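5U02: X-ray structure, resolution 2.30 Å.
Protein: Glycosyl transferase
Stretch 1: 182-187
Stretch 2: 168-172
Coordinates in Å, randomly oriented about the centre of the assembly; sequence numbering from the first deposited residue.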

# COMPACT_ATOMS: atom_id res chain seq x y z
N MET A 182 -12.32 8.68 -5.18
CA MET A 182 -11.77 7.33 -5.23
C MET A 182 -10.25 7.45 -5.17
O MET A 182 -9.67 8.32 -5.81
CB MET A 182 -12.18 6.56 -6.50
CG MET A 182 -13.65 6.17 -6.56
SD MET A 182 -13.98 5.01 -7.92
CE MET A 182 -15.01 6.02 -8.98
N TYR A 183 -9.63 6.57 -4.38
CA TYR A 183 -8.18 6.53 -4.24
C TYR A 183 -7.68 5.15 -4.62
O TYR A 183 -8.17 4.15 -4.08
CB TYR A 183 -7.74 6.89 -2.82
CG TYR A 183 -8.01 8.33 -2.44
CD1 TYR A 183 -7.13 9.34 -2.82
CD2 TYR A 183 -9.14 8.68 -1.72
CE1 TYR A 183 -7.37 10.66 -2.47
CE2 TYR A 183 -9.38 9.99 -1.36
CZ TYR A 183 -8.50 10.98 -1.75
OH TYR A 183 -8.75 12.29 -1.40
N VAL A 184 -6.72 5.09 -5.53
CA VAL A 184 -6.14 3.85 -6.03
C VAL A 184 -4.70 3.77 -5.54
O VAL A 184 -3.91 4.68 -5.80
CB VAL A 184 -6.20 3.77 -7.56
CG1 VAL A 184 -5.70 2.41 -8.02
CG2 VAL A 184 -7.61 4.02 -8.05
N PRO A 185 -4.31 2.71 -4.84
CA PRO A 185 -2.93 2.59 -4.37
C PRO A 185 -1.95 2.38 -5.53
O PRO A 185 -2.30 1.92 -6.61
CB PRO A 185 -2.96 1.36 -3.46
CG PRO A 185 -4.21 0.63 -3.83
CD PRO A 185 -5.18 1.65 -4.30
N LEU A 186 -0.70 2.72 -5.26
CA LEU A 186 0.38 2.49 -6.21
C LEU A 186 0.59 0.99 -6.42
O LEU A 186 0.63 0.22 -5.46
CB LEU A 186 1.66 3.14 -5.70
CG LEU A 186 2.93 3.06 -6.55
CD1 LEU A 186 2.74 3.78 -7.86
CD2 LEU A 186 4.10 3.63 -5.78
N SER A 187 0.74 0.58 -7.68
CA SER A 187 0.96 -0.83 -8.00
C SER A 187 2.44 -1.18 -8.04
O SER A 187 2.84 -2.25 -7.58
CB SER A 187 0.31 -1.19 -9.34
OG SER A 187 -1.10 -1.04 -9.28
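Stretch 2 (168-172) DVRLK

Stretch 2 is extended over its whole length. Residues Asp-168 to Lys-172 form a strand that continues later in the chain. It lies beside the strand that runs through Met-182, Tyr-183 and Val-184, which begins earlier in the chain. The two strands run antiparallel, with an angle of 135° between their N-to-C directions. Their axes approach to 4.6 Å.

The register is set by two bridges. Tyr-183 faces Lys-172 as a non-hydrogen-bonded pair, with 4.7 Å from Tyr-183 CA to Lys-172 CA. Val-184 faces Leu-171 as a hydrogen-bonded pair, with 5.0 Å from Val-184 CA to Leu-171 CA. This second pair holds both direct hydrogen bonds between the stretches. Val-184 N donates to Leu-171 O at 2.8 Å, and Leu-171 N donates to Val-184 O at 3.0 Å. Both are close to linear, at 165° and 166°.

Two CA-H...O contacts add to the backbone pairing. Tyr-183 CA lies 3.2 Å from Leu-171 O, and Lys-172 CA lies 3.3 Å from Met-182 O. Beyond the paired residues a water joins the two stretches. It donates to Val-169 O at 3.0 Å and accepts from Leu-186 N at 3.0 Å. The backbones are too far apart here for a direct bond: Leu-186 N is 4.4 Å from Val-169 O.

The side chains alternate between the two faces of the sheet. Tyr-183, Arg-170 and Lys-172 share one face. The guanidinium of Arg-170 lies flat on the ring of Tyr-183, with centres 4.0 Å apart and planes at 6°. Arg-170 CZ is 4.0 Å from the centroid of the Tyr-183 ring and 27° off its normal, so the charge sits over the aromatic face in a cation-pi contact. The closest atoms are Tyr-183 CD1 and Arg-170 NH2, at 3.5 Å. The guanidinium nitrogens also form hydrogen bonds elsewhere in the structure.

Lys-172 is all-trans, with all four chi angles in t. Its extended chain runs along the tyrosine, and its CE comes within 3.3 Å of Tyr-183 OH. Tyr-183 is buried, and more of its area is covered by stretch 2 than that of any other residue in stretch 1.

Val-184 and Leu-171 point to the other face. Their apolar side chains meet at 4.0 Å, from Val-184 CB to Leu-171 CB. Farther along, Leu-186 CD2 packs 4.1 Å from Val-169 CG2. Asp-168 and Ser-187 make no contact across the pair. Together the two stretches bury 469 Å².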

# COMPACT_ATOMS: atom_id res chain seq x y z
N ASP A 168 4.60 9.60 -0.16
CA ASP A 168 3.66 8.62 -0.66
C ASP A 168 2.83 9.24 -1.78
O ASP A 168 2.61 10.46 -1.80
CB ASP A 168 2.73 8.11 0.45
CG ASP A 168 3.48 7.47 1.60
OD1 ASP A 168 4.64 7.05 1.40
OD2 ASP A 168 2.91 7.38 2.70
N VAL A 169 2.37 8.40 -2.70
CA VAL A 169 1.54 8.84 -3.82
C VAL A 169 0.35 7.90 -3.95
O VAL A 169 0.47 6.69 -3.72
CB VAL A 169 2.34 8.91 -5.15
CG1 VAL A 169 3.59 9.76 -4.99
CG2 VAL A 169 2.69 7.53 -5.65
N ARG A 170 -0.80 8.47 -4.28
CA ARG A 170 -1.99 7.72 -4.62
C ARG A 170 -2.62 8.36 -5.84
O ARG A 170 -2.44 9.55 -6.09
CB ARG A 170 -3.02 7.68 -3.47
CG ARG A 170 -2.50 7.14 -2.17
CD ARG A 170 -3.65 6.81 -1.21
NE ARG A 170 -4.31 8.00 -0.68
CZ ARG A 170 -5.41 7.96 0.07
NH1 ARG A 170 -5.95 6.79 0.38
NH2 ARG A 170 -5.96 9.08 0.52
N LEU A 171 -3.37 7.57 -6.60
CA LEU A 171 -4.15 8.10 -7.71
C LEU A 171 -5.54 8.47 -7.20
O LEU A 171 -6.20 7.66 -6.55
CB LEU A 171 -4.25 7.08 -8.84
CG LEU A 171 -4.77 7.65 -10.16
CD1 LEU A 171 -3.92 8.82 -10.57
CD2 LEU A 171 -4.76 6.60 -11.24
N LYS A 172 -5.97 9.68 -7.50
CA LYS A 172 -7.23 10.21 -6.99
C LYS A 172 -8.20 10.45 -8.13
O LYS A 172 -7.88 11.15 -9.09
CB LYS A 172 -7.00 11.50 -6.21
CG LYS A 172 -8.25 12.10 -5.61
CD LYS A 172 -7.91 13.37 -4.86
CE LYS A 172 -9.13 14.01 -4.24
NZ LYS A 172 -8.75 15.27 -3.58
O HOH W 1 -0.31 4.00 -2.54